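Local coordinates for protein aspartokinase (Synechocystis, PDB 3L76) that probably phosphorylates the beta-carboxylate of L-aspartate with ATP, the first step toward lysine and threonine, and binds both of these amino acids at its ACT domains, at residues V5-G10 / G153-S158; I197-M202 / R216-A221; K287-I292 / H546-L551; A583-S586 / L590-T593. All coordinates share one frame; numbering follows the deposited sequence.

Interaction 1 of 4, residues V5-G10 / G153-S158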
loop_
_atom_site.group_PDB
_atom_site.type_symbol
_atom_site.label_atom_id
_atom_site.label_comp_id
_atom_site.label_asym_id
_atom_site.label_seq_id
_atom_site.Cartn_x
_atom_site.Cartn_y
_atom_site.Cartn_z
ATOM N N VAL A 5 -16.181 -17.546 9.123
ATOM C CA VAL A 5 -15.197 -16.804 8.346
ATOM C C VAL A 5 -15.664 -16.733 6.901
ATOM O O VAL A 5 -15.870 -17.766 6.268
ATOM C CB VAL A 5 -13.823 -17.470 8.364
ATOM C CG1 VAL A 5 -12.818 -16.629 7.558
ATOM C CG2 VAL A 5 -13.333 -17.698 9.798
ATOM N N GLN A 6 -15.843 -15.521 6.383
ATOM C CA GLN A 6 -16.210 -15.343 4.979
ATOM C C GLN A 6 -15.064 -14.718 4.180
ATOM O O GLN A 6 -14.305 -13.903 4.698
ATOM C CB GLN A 6 -17.469 -14.484 4.843
ATOM C CG GLN A 6 -18.697 -15.026 5.563
ATOM C CD GLN A 6 -19.938 -14.180 5.314
ATOM O OE1 GLN A 6 -19.860 -13.090 4.743
ATOM N NE2 GLN A 6 -21.088 -14.680 5.744
ATOM N N LYS A 7 -14.933 -15.119 2.921
ATOM C CA LYS A 7 -13.932 -14.535 2.036
ATOM C C LYS A 7 -14.602 -14.117 0.746
ATOM O O LYS A 7 -15.494 -14.801 0.257
ATOM C CB LYS A 7 -12.773 -15.503 1.754
ATOM C CG LYS A 7 -12.650 -15.916 0.290
ATOM C CD LYS A 7 -11.482 -15.237 -0.439
ATOM C CE LYS A 7 -11.500 -15.622 -1.919
ATOM N NZ LYS A 7 -10.301 -15.194 -2.691
ATOM N N PHE A 8 -14.177 -12.974 0.215
ATOM C CA PHE A 8 -14.735 -12.433 -1.014
ATOM C C PHE A 8 -13.622 -12.132 -1.997
ATOM O O PHE A 8 -12.672 -11.413 -1.676
ATOM C CB PHE A 8 -15.533 -11.162 -0.725
ATOM C CG PHE A 8 -16.771 -11.397 0.098
ATOM C CD1 PHE A 8 -16.724 -11.341 1.485
ATOM C CD2 PHE A 8 -17.983 -11.678 -0.514
ATOM C CE1 PHE A 8 -17.872 -11.549 2.247
ATOM C CE2 PHE A 8 -19.133 -11.896 0.238
ATOM C CZ PHE A 8 -19.082 -11.831 1.617
ATOM N N GLY A 9 -13.744 -12.689 -3.197
ATOM C CA GLY A 9 -12.735 -12.515 -4.224
ATOM C C GLY A 9 -12.803 -11.175 -4.931
ATOM O O GLY A 9 -13.709 -10.379 -4.686
ATOM N N GLY A 10 -11.839 -10.943 -5.817
ATOM C CA GLY A 10 -11.722 -9.694 -6.546
ATOM C C GLY A 10 -13.006 -9.223 -7.199
ATOM O O GLY A 10 -13.508 -8.155 -6.873
ATOM N N GLY A 153 -2.806 -17.353 -4.399
ATOM C CA GLY A 153 -3.927 -18.013 -3.755
ATOM C C GLY A 153 -3.984 -17.754 -2.262
ATOM O O GLY A 153 -4.596 -18.515 -1.507
ATOM N N GLY A 154 -3.353 -16.664 -1.838
ATOM C CA GLY A 154 -3.215 -16.367 -0.427
ATOM C C GLY A 154 -4.528 -16.080 0.269
ATOM O O GLY A 154 -4.680 -16.373 1.452
ATOM N N SER A 155 -5.478 -15.507 -0.465
ATOM C CA SER A 155 -6.749 -15.097 0.121
ATOM C C SER A 155 -7.519 -16.293 0.671
ATOM O O SER A 155 -7.953 -16.262 1.834
ATOM C CB SER A 155 -7.592 -14.325 -0.897
ATOM O OG SER A 155 -6.815 -13.328 -1.542
ATOM N N ASP A 156 -7.671 -17.332 -0.163
ATOM C CA ASP A 156 -8.298 -18.607 0.216
ATOM C C ASP A 156 -7.597 -19.259 1.405
ATOM O O ASP A 156 -8.235 -19.726 2.363
ATOM C CB ASP A 156 -8.239 -19.596 -0.949
ATOM C CG ASP A 156 -9.021 -19.137 -2.140
ATOM O OD1 ASP A 156 -9.940 -18.317 -1.968
ATOM O OD2 ASP A 156 -8.715 -19.601 -3.255
ATOM N N THR A 157 -6.274 -19.315 1.326
ATOM C CA THR A 157 -5.487 -19.968 2.361
ATOM C C THR A 157 -5.560 -19.215 3.676
ATOM O O THR A 157 -5.658 -19.834 4.734
ATOM C CB THR A 157 -4.012 -20.118 1.946
ATOM O OG1 THR A 157 -3.875 -21.205 1.012
ATOM C CG2 THR A 157 -3.138 -20.359 3.181
ATOM N N SER A 158 -5.508 -17.883 3.610
ATOM C CA SER A 158 -5.613 -17.063 4.811
ATOM C C SER A 158 -6.931 -17.362 5.490
ATOM O O SER A 158 -6.984 -17.581 6.691
ATOM C CB SER A 158 -5.522 -15.569 4.487
ATOM O OG SER A 158 -4.243 -15.227 3.980
#
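K7 lays the outer half of its side chain across S155 and D156 at the start of helix 154-166. Its charged end does most of the touching: K7 NZ stands 3.2 Å from D156 OD1, a salt bridge, and also lies beside the apolar flank of S155, with K7 NZ 3.4 Å from S155 CB. The lysine chain bends at its second torsion (chi2 105°) and then runs extended, which brings NZ to D156 OD1 and the CB of S155. The CB of D156 leads away from the strand, and a chi1 of -64°, with CG beside the backbone N, is what brings OD1 back toward it; the two chains meet at a slant.

Each polar end has a further partner. S41 OG bonds to both K7 NZ and S155 OG, while D156 OD2 is bonded to H214 ND1, so the carboxylate is held through each of its oxygens. Replacing K7 by an alanine would probably leave D156 OD1 without its charged mate and S41 OG without one of its partners. Within the helix, S158 OG bonds back to G154 O at 2.8 Å, reaching it from the face opposite to S158 N.

K7 sits in the K-F-G-G sequence and D156 in G-G-S-D, sequences characteristic of the aspartokinase active site and consistent with a place there; no nucleotide is bound in this structure. Strand 3-8 runs between the parallel strands 35-40 and 170-175 of the central sheet; helix 154-166 packs over it, with helix 215-224 touching D156 and T157, and F8 turns the other way toward helix 16-31.

Interaction 2 of 4, residues I197-M202 / R216-A221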
loop_
_atom_site.group_PDB
_atom_site.type_symbol
_atom_site.label_atom_id
_atom_site.label_comp_id
_atom_site.label_asym_id
_atom_site.label_seq_id
_atom_site.Cartn_x
_atom_site.Cartn_y
_atom_site.Cartn_z
ATOM N N ILE A 197 -19.014 -32.016 -2.239
ATOM C CA ILE A 197 -17.828 -32.668 -2.769
ATOM C C ILE A 197 -16.839 -32.829 -1.622
ATOM O O ILE A 197 -16.785 -31.977 -0.733
ATOM C CB ILE A 197 -17.187 -31.873 -3.924
ATOM C CG1 ILE A 197 -16.067 -32.702 -4.572
ATOM C CG2 ILE A 197 -16.643 -30.534 -3.429
ATOM C CD1 ILE A 197 -15.362 -32.027 -5.738
ATOM N N THR A 198 -16.076 -33.923 -1.613
ATOM C CA THR A 198 -15.084 -34.107 -0.556
ATOM C C THR A 198 -13.809 -33.322 -0.851
ATOM O O THR A 198 -13.490 -33.046 -2.003
ATOM C CB THR A 198 -14.722 -35.599 -0.293
ATOM O OG1 THR A 198 -13.889 -36.103 -1.343
ATOM C CG2 THR A 198 -15.959 -36.458 -0.159
ATOM N N CYS A 199 -13.095 -32.945 0.202
ATOM C CA CYS A 199 -11.809 -32.300 0.041
ATOM C C CYS A 199 -10.964 -33.108 -0.929
ATOM O O CYS A 199 -10.433 -32.572 -1.906
ATOM C CB CYS A 199 -11.090 -32.179 1.390
ATOM S SG CYS A 199 -11.882 -31.010 2.538
ATOM N N ASP A 200 -10.849 -34.405 -0.664
ATOM C CA ASP A 200 -9.992 -35.251 -1.473
ATOM C C ASP A 200 -10.438 -35.258 -2.933
ATOM O O ASP A 200 -9.605 -35.185 -3.840
ATOM C CB ASP A 200 -9.908 -36.658 -0.888
ATOM C CG ASP A 200 -8.974 -36.731 0.298
ATOM O OD1 ASP A 200 -8.021 -35.932 0.344
ATOM O OD2 ASP A 200 -9.173 -37.584 1.180
ATOM N N GLU A 201 -11.749 -35.310 -3.147
ATOM C CA GLU A 201 -12.301 -35.260 -4.487
ATOM C C GLU A 201 -11.972 -33.927 -5.107
ATOM O O GLU A 201 -11.603 -33.856 -6.267
ATOM C CB GLU A 201 -13.819 -35.472 -4.471
ATOM C CG GLU A 201 -14.247 -36.868 -4.060
ATOM C CD GLU A 201 -15.741 -36.996 -3.889
ATOM O OE1 GLU A 201 -16.237 -38.138 -3.892
ATOM O OE2 GLU A 201 -16.417 -35.959 -3.746
ATOM N N MET A 202 -12.108 -32.865 -4.318
ATOM C CA MET A 202 -11.887 -31.514 -4.809
ATOM C C MET A 202 -10.439 -31.363 -5.230
ATOM O O MET A 202 -10.131 -30.701 -6.219
ATOM C CB MET A 202 -12.242 -30.491 -3.734
ATOM C CG MET A 202 -12.190 -29.028 -4.194
ATOM S SD MET A 202 -13.382 -28.637 -5.481
ATOM C CE MET A 202 -12.306 -28.332 -6.884
ATOM N N ARG A 216 -4.414 -25.707 -2.016
ATOM C CA ARG A 216 -3.731 -25.663 -0.720
ATOM C C ARG A 216 -4.711 -25.383 0.413
ATOM O O ARG A 216 -4.548 -25.873 1.531
ATOM C CB ARG A 216 -2.598 -24.631 -0.719
ATOM C CG ARG A 216 -1.899 -24.447 0.637
ATOM C CD ARG A 216 -0.418 -24.777 0.553
ATOM N NE ARG A 216 0.094 -24.541 -0.796
ATOM C CZ ARG A 216 1.282 -24.949 -1.235
ATOM N NH1 ARG A 216 2.109 -25.610 -0.434
ATOM N NH2 ARG A 216 1.649 -24.689 -2.484
ATOM N N ALA A 217 -5.739 -24.600 0.107
ATOM C CA ALA A 217 -6.729 -24.211 1.097
ATOM C C ALA A 217 -7.734 -25.332 1.407
ATOM O O ALA A 217 -8.112 -25.559 2.570
ATOM C CB ALA A 217 -7.445 -22.947 0.642
ATOM N N VAL A 218 -8.179 -26.032 0.372
ATOM C CA VAL A 218 -9.056 -27.170 0.607
ATOM C C VAL A 218 -8.319 -28.253 1.404
ATOM O O VAL A 218 -8.922 -28.928 2.233
ATOM C CB VAL A 218 -9.708 -27.707 -0.695
ATOM C CG1 VAL A 218 -8.724 -27.697 -1.815
ATOM C CG2 VAL A 218 -10.250 -29.103 -0.483
ATOM N N GLU A 219 -7.009 -28.369 1.183
ATOM C CA GLU A 219 -6.181 -29.318 1.912
ATOM C C GLU A 219 -5.969 -28.915 3.375
ATOM O O GLU A 219 -5.867 -29.768 4.262
ATOM C CB GLU A 219 -4.842 -29.514 1.203
ATOM C CG GLU A 219 -3.810 -30.342 1.979
ATOM C CD GLU A 219 -2.564 -30.580 1.149
ATOM O OE1 GLU A 219 -2.549 -31.552 0.347
ATOM O OE2 GLU A 219 -1.616 -29.777 1.276
ATOM N N ILE A 220 -5.893 -27.617 3.637
ATOM C CA ILE A 220 -5.789 -27.149 5.017
ATOM C C ILE A 220 -7.109 -27.427 5.721
ATOM O O ILE A 220 -7.115 -27.963 6.821
ATOM C CB ILE A 220 -5.393 -25.671 5.101
ATOM C CG1 ILE A 220 -3.906 -25.518 4.776
ATOM C CG2 ILE A 220 -5.645 -25.124 6.497
ATOM C CD1 ILE A 220 -3.546 -24.118 4.355
ATOM N N ALA A 221 -8.220 -27.115 5.054
ATOM C CA ALA A 221 -9.550 -27.397 5.591
ATOM C C ALA A 221 -9.727 -28.874 5.940
ATOM O O ALA A 221 -10.196 -29.207 7.035
ATOM C CB ALA A 221 -10.640 -26.945 4.634
#
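The first turn of helix 199-204, entered at C199 straight from strand 196-198, packs against helix 215-224 of the amino acid kinase domain at V218. One methyl carries the contact: V218 CG2 lies 3.6 Å from C199 CA and 3.7 Å from C199 CB, and it also reaches the M202 side chain, with V218 CG2 4.1 Å from M202 CB. That methyl is anti to the valine's own backbone N, which turns it toward the neighbouring helix. It is received by residues three apart, C199 and M202, on one side of the short helix. M202 bends away beyond its CG (chi2 63°) and crosses the valine at about a right angle, so its sulfur takes no part. The backbones come close, the CA atoms of C199 and V218 being 5.8 Å apart.

T198 precedes the helix as its N-cap and forms a capping box with E201: E201 N donates to T198 OG1 and T198 N to E201 OE2, though the placing of both side-chain oxygens is less sure. E201 also pairs with R436, and across the two helices D200 OD1 makes a salt bridge with R222. E219, next to V218, accepts from the backbone N of A363, in the part of the chain that belongs to the ACT domains. V242 of strand 240-243 touches both C199 and V218, so the contact also lies on the sheet.

No hydrogen bond joins the two segments. The 168 Å² they bury rests on van der Waals contact of the V218 methyl with C199 and M202, and the polar bonds of D200 and E219 run to residues outside them.

Interaction 3 of 4, residues K287-I292 / H546-L551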
loop_
_atom_site.group_PDB
_atom_site.type_symbol
_atom_site.label_atom_id
_atom_site.label_comp_id
_atom_site.label_asym_id
_atom_site.label_seq_id
_atom_site.Cartn_x
_atom_site.Cartn_y
_atom_site.Cartn_z
ATOM N N LYS A 287 -12.908 -55.364 -21.553
ATOM C CA LYS A 287 -13.220 -56.768 -21.273
ATOM C C LYS A 287 -12.515 -57.316 -20.038
ATOM O O LYS A 287 -13.140 -57.960 -19.206
ATOM C CB LYS A 287 -12.942 -57.686 -22.472
ATOM C CG LYS A 287 -13.231 -59.147 -22.141
ATOM C CD LYS A 287 -13.502 -59.991 -23.367
ATOM C CE LYS A 287 -14.465 -61.138 -23.044
ATOM N NZ LYS A 287 -15.845 -60.664 -22.705
ATOM N N LEU A 288 -11.215 -57.071 -19.937
ATOM C CA LEU A 288 -10.445 -57.471 -18.761
ATOM C C LEU A 288 -11.162 -57.116 -17.458
ATOM O O LEU A 288 -11.484 -57.980 -16.639
ATOM C CB LEU A 288 -9.082 -56.782 -18.761
ATOM C CG LEU A 288 -7.871 -57.542 -18.206
ATOM C CD1 LEU A 288 -6.772 -56.556 -17.768
ATOM C CD2 LEU A 288 -8.236 -58.471 -17.074
ATOM N N PHE A 289 -11.408 -55.831 -17.262
ATOM C CA PHE A 289 -11.861 -55.375 -15.967
ATOM C C PHE A 289 -13.341 -55.654 -15.764
ATOM O O PHE A 289 -13.793 -55.825 -14.637
ATOM C CB PHE A 289 -11.496 -53.896 -15.742
ATOM C CG PHE A 289 -10.009 -53.648 -15.701
ATOM C CD1 PHE A 289 -9.266 -53.967 -14.569
ATOM C CD2 PHE A 289 -9.349 -53.116 -16.795
ATOM C CE1 PHE A 289 -7.894 -53.750 -14.527
ATOM C CE2 PHE A 289 -7.974 -52.895 -16.765
ATOM C CZ PHE A 289 -7.246 -53.213 -15.629
ATOM N N ARG A 290 -14.094 -55.719 -16.855
ATOM C CA ARG A 290 -15.488 -56.118 -16.743
ATOM C C ARG A 290 -15.574 -57.506 -16.114
ATOM O O ARG A 290 -16.265 -57.690 -15.116
ATOM C CB ARG A 290 -16.195 -56.087 -18.095
ATOM C CG ARG A 290 -16.667 -54.711 -18.541
ATOM C CD ARG A 290 -17.714 -54.850 -19.634
ATOM N NE ARG A 290 -17.281 -55.789 -20.667
ATOM C CZ ARG A 290 -17.050 -55.461 -21.934
ATOM N NH1 ARG A 290 -17.232 -54.211 -22.346
ATOM N NH2 ARG A 290 -16.646 -56.386 -22.794
ATOM N N ASP A 291 -14.853 -58.475 -16.678
ATOM C CA ASP A 291 -14.900 -59.836 -16.161
ATOM C C ASP A 291 -14.381 -59.919 -14.733
ATOM O O ASP A 291 -15.000 -60.559 -13.887
ATOM C CB ASP A 291 -14.144 -60.815 -17.066
ATOM C CG ASP A 291 -14.735 -60.906 -18.461
ATOM O OD1 ASP A 291 -15.899 -60.494 -18.649
ATOM O OD2 ASP A 291 -14.030 -61.393 -19.370
ATOM N N ILE A 292 -13.253 -59.270 -14.453
ATOM C CA ILE A 292 -12.742 -59.227 -13.085
ATOM C C ILE A 292 -13.784 -58.706 -12.090
ATOM O O ILE A 292 -13.911 -59.222 -10.972
ATOM C CB ILE A 292 -11.467 -58.390 -12.979
ATOM C CG1 ILE A 292 -10.361 -59.006 -13.827
ATOM C CG2 ILE A 292 -11.019 -58.261 -11.516
ATOM C CD1 ILE A 292 -9.115 -58.143 -13.950
ATOM N N HIS A 546 -16.441 -49.820 -15.896
ATOM C CA HIS A 546 -17.488 -49.012 -16.502
ATOM C C HIS A 546 -16.917 -47.877 -17.334
ATOM O O HIS A 546 -17.400 -47.591 -18.420
ATOM C CB HIS A 546 -18.413 -48.449 -15.436
ATOM C CG HIS A 546 -19.752 -48.048 -15.964
ATOM N ND1 HIS A 546 -20.509 -48.878 -16.765
ATOM C CD2 HIS A 546 -20.472 -46.912 -15.815
ATOM C CE1 HIS A 546 -21.635 -48.270 -17.081
ATOM N NE2 HIS A 546 -21.639 -47.073 -16.519
ATOM N N PHE A 547 -15.886 -47.228 -16.800
ATOM C CA PHE A 547 -15.195 -46.139 -17.483
ATOM C C PHE A 547 -14.612 -46.610 -18.832
ATOM O O PHE A 547 -14.887 -46.018 -19.881
ATOM C CB PHE A 547 -14.122 -45.555 -16.543
ATOM C CG PHE A 547 -13.375 -44.374 -17.101
ATOM C CD1 PHE A 547 -13.898 -43.619 -18.139
ATOM C CD2 PHE A 547 -12.144 -44.015 -16.576
ATOM C CE1 PHE A 547 -13.196 -42.536 -18.654
ATOM C CE2 PHE A 547 -11.432 -42.928 -17.085
ATOM C CZ PHE A 547 -11.961 -42.187 -18.122
ATOM N N PHE A 548 -13.831 -47.687 -18.805
ATOM C CA PHE A 548 -13.224 -48.229 -20.022
ATOM C C PHE A 548 -14.264 -48.719 -21.030
ATOM O O PHE A 548 -14.083 -48.585 -22.236
ATOM C CB PHE A 548 -12.269 -49.372 -19.687
ATOM C CG PHE A 548 -11.244 -49.022 -18.662
ATOM C CD1 PHE A 548 -10.793 -47.714 -18.527
ATOM C CD2 PHE A 548 -10.722 -50.000 -17.827
ATOM C CE1 PHE A 548 -9.840 -47.383 -17.574
ATOM C CE2 PHE A 548 -9.761 -49.678 -16.874
ATOM C CZ PHE A 548 -9.314 -48.368 -16.756
ATOM N N ALA A 549 -15.352 -49.294 -20.533
ATOM C CA ALA A 549 -16.403 -49.773 -21.415
ATOM C C ALA A 549 -17.046 -48.601 -22.133
ATOM O O ALA A 549 -17.439 -48.704 -23.291
ATOM C CB ALA A 549 -17.437 -50.550 -20.638
ATOM N N ALA A 550 -17.140 -47.478 -21.434
ATOM C CA ALA A 550 -17.749 -46.279 -21.986
ATOM C C ALA A 550 -16.958 -45.763 -23.185
ATOM O O ALA A 550 -17.538 -45.285 -24.160
ATOM C CB ALA A 550 -17.853 -45.208 -20.912
ATOM N N LEU A 551 -15.632 -45.864 -23.111
ATOM C CA LEU A 551 -14.781 -45.382 -24.191
ATOM C C LEU A 551 -14.769 -46.357 -25.371
ATOM O O LEU A 551 -14.707 -45.950 -26.527
ATOM C CB LEU A 551 -13.358 -45.152 -23.689
ATOM C CG LEU A 551 -13.166 -44.146 -22.555
ATOM C CD1 LEU A 551 -11.743 -44.208 -22.045
ATOM C CD2 LEU A 551 -13.518 -42.738 -22.997
#
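F289 and F548 meet ring to ring between helices 284-294 and 543-552. The nearest atoms are F289 CD2 and F548 CE2, 3.5 Å apart. The ring centroids of F289 and F548 are 5.4 Å from each other and the planes stand at 59°, an oblique pairing. Seen from F548, the partner's CD2 arrives at the ring edge, near its plane. Both side chains hold CG anti to the carbonyl carbon, F289 with chi1 -64°, and this swings each ring from its own helix into the gap between the two. A second, looser contact lies farther out: R290 NH1 comes 4.0 Å from A549 CB, the methyl facing the edge of the guanidinium. The arginine gets there by bending at chi3 (-48°), which turns the NH1 edge toward the methyl.

The next shell packs against the rings. L288 CD1 sits over the rim of one face of the F289 ring, 3.9 Å above its plane, and I299 also packs on F289. F548 rests on I558 and on C570 of strand 567-573, while its neighbour F547 is held by the same strand and by A584.

I299 and I558 are themselves ligand-pocket residues, the former for a bound lysine and the latter for a bound threonine. The side chain of F548 lies about 6 Å from a bound threonine and about 7 Å from a bound lysine. Two ACT domains far apart in sequence thus set helices against each other with effector amino acids bound close by, as is characteristic of the paired ACT domains of allosteric aspartokinases.

Interaction 4 of 4, residues A583-S586 / L590-T593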
loop_
_atom_site.group_PDB
_atom_site.type_symbol
_atom_site.label_atom_id
_atom_site.label_comp_id
_atom_site.label_asym_id
_atom_site.label_seq_id
_atom_site.Cartn_x
_atom_site.Cartn_y
_atom_site.Cartn_z
ATOM N N ALA A 583 -18.727 -39.191 -23.045
ATOM C CA ALA A 583 -18.980 -40.589 -22.715
ATOM C C ALA A 583 -18.855 -40.857 -21.218
ATOM O O ALA A 583 -19.713 -41.515 -20.628
ATOM C CB ALA A 583 -18.041 -41.498 -23.501
ATOM N N ALA A 584 -17.779 -40.357 -20.613
ATOM C CA ALA A 584 -17.569 -40.499 -19.170
ATOM C C ALA A 584 -18.667 -39.824 -18.346
ATOM O O ALA A 584 -19.124 -40.371 -17.345
ATOM C CB ALA A 584 -16.193 -39.956 -18.763
ATOM N N HIS A 585 -19.083 -38.631 -18.760
ATOM C CA HIS A 585 -20.119 -37.887 -18.036
ATOM C C HIS A 585 -21.465 -38.602 -18.101
ATOM O O HIS A 585 -22.230 -38.589 -17.137
ATOM C CB HIS A 585 -20.249 -36.456 -18.576
ATOM C CG HIS A 585 -20.897 -35.496 -17.620
ATOM N ND1 HIS A 585 -22.250 -35.225 -17.633
ATOM C CD2 HIS A 585 -20.372 -34.732 -16.630
ATOM C CE1 HIS A 585 -22.530 -34.341 -16.690
ATOM N NE2 HIS A 585 -21.409 -34.028 -16.066
ATOM N N SER A 586 -21.745 -39.227 -19.241
ATOM C CA SER A 586 -22.980 -39.984 -19.413
ATOM C C SER A 586 -22.909 -41.347 -18.738
ATOM O O SER A 586 -23.883 -41.810 -18.153
ATOM C CB SER A 586 -23.305 -40.157 -20.895
ATOM O OG SER A 586 -23.492 -38.902 -21.523
ATOM N N LEU A 590 -23.869 -38.293 -14.511
ATOM C CA LEU A 590 -23.525 -37.026 -13.881
ATOM C C LEU A 590 -24.458 -35.858 -14.254
ATOM O O LEU A 590 -24.406 -34.790 -13.637
ATOM C CB LEU A 590 -22.061 -36.675 -14.170
ATOM C CG LEU A 590 -21.064 -37.121 -13.098
ATOM C CD1 LEU A 590 -21.539 -38.390 -12.429
ATOM C CD2 LEU A 590 -19.663 -37.299 -13.667
ATOM N N ALA A 591 -25.313 -36.063 -15.249
ATOM C CA ALA A 591 -26.231 -35.012 -15.683
ATOM C C ALA A 591 -27.341 -34.756 -14.650
ATOM O O ALA A 591 -27.716 -33.602 -14.388
ATOM C CB ALA A 591 -26.823 -35.362 -17.026
ATOM N N GLY A 592 -27.863 -35.832 -14.069
ATOM C CA GLY A 592 -28.792 -35.713 -12.963
ATOM C C GLY A 592 -29.944 -36.681 -13.081
ATOM O O GLY A 592 -30.985 -36.504 -12.449
ATOM N N THR A 593 -29.738 -37.707 -13.898
ATOM C CA THR A 593 -30.742 -38.718 -14.205
ATOM C C THR A 593 -30.197 -39.512 -15.372
ATOM O O THR A 593 -29.000 -39.467 -15.657
ATOM C CB THR A 593 -32.089 -38.104 -14.653
ATOM O OG1 THR A 593 -31.878 -36.764 -15.116
ATOM C CG2 THR A 593 -33.101 -38.098 -13.509
#
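H585, L590 and A591 account for nearly all of the contact, in which the chain folds back on the end of helix 577-587. The imidazole of H585 lies under the L590 side chain: L590 CB stands 3.4 Å from the centroid of the H585 ring and 14° off its normal, a CH-pi contact over the centre of one face. The leucine reaches the ring by its first carbon, with L590 CB 3.3 Å from H585 NE2; farther along, L590 CD2 is 4.0 Å from H585 CD2. H585 places CG anti to its backbone N (chi1 -159°), which sets the ring face against L590 CB.

A backbone bond ties the same two residues. L590 N donates to H585 O at 3.1 Å, nearly in line with the carbonyl, the C=O...N angle being 172°. It spans five residues, one more than the alpha-helical bond, and ties the chain just after the helix back to its last turn. A591 adds less, its backbone N lying 3.6 Å from H585 CE1.

H585 NE2 is satisfied by T182 OG1, a threonine of the kinase part of the chain. An alanine in place of H585 would probably deprive L590 CB of the ring face beneath it and leave T182 OG1 without its imidazole partner.

Around this turn, V438 of strand 437-453 touches A584, H585 and L590, and V435 adds to the cover of L590. Loop residues T183 and V188 close on the histidine and E190 on A591, so the end of helix 577-587 lies between strand 437-453 and these loop residues of the kinase part.

Overall arrangement
Interactions 1 and 2 belong to the kinase part and touch, their centres 15 Å apart: D156 O is 3.7 Å from A217 CB, placing helix 154-166 against helix 215-224. Interactions 3 and 4 share the last ACT domain; with centres about 17 Å apart they meet where A550 O lies 3.9 Å from A583 CB. Interaction 3 lies near the effectors, the F548 side chain about 6 Å from a bound threonine and about 7 Å from a bound lysine, whereas interaction 1, at the probable active site, is about 42 Å from it between centres. Interactions 2 and 4, their nearest atoms about 10 Å apart, each have kinase residues bonded to the ACT part.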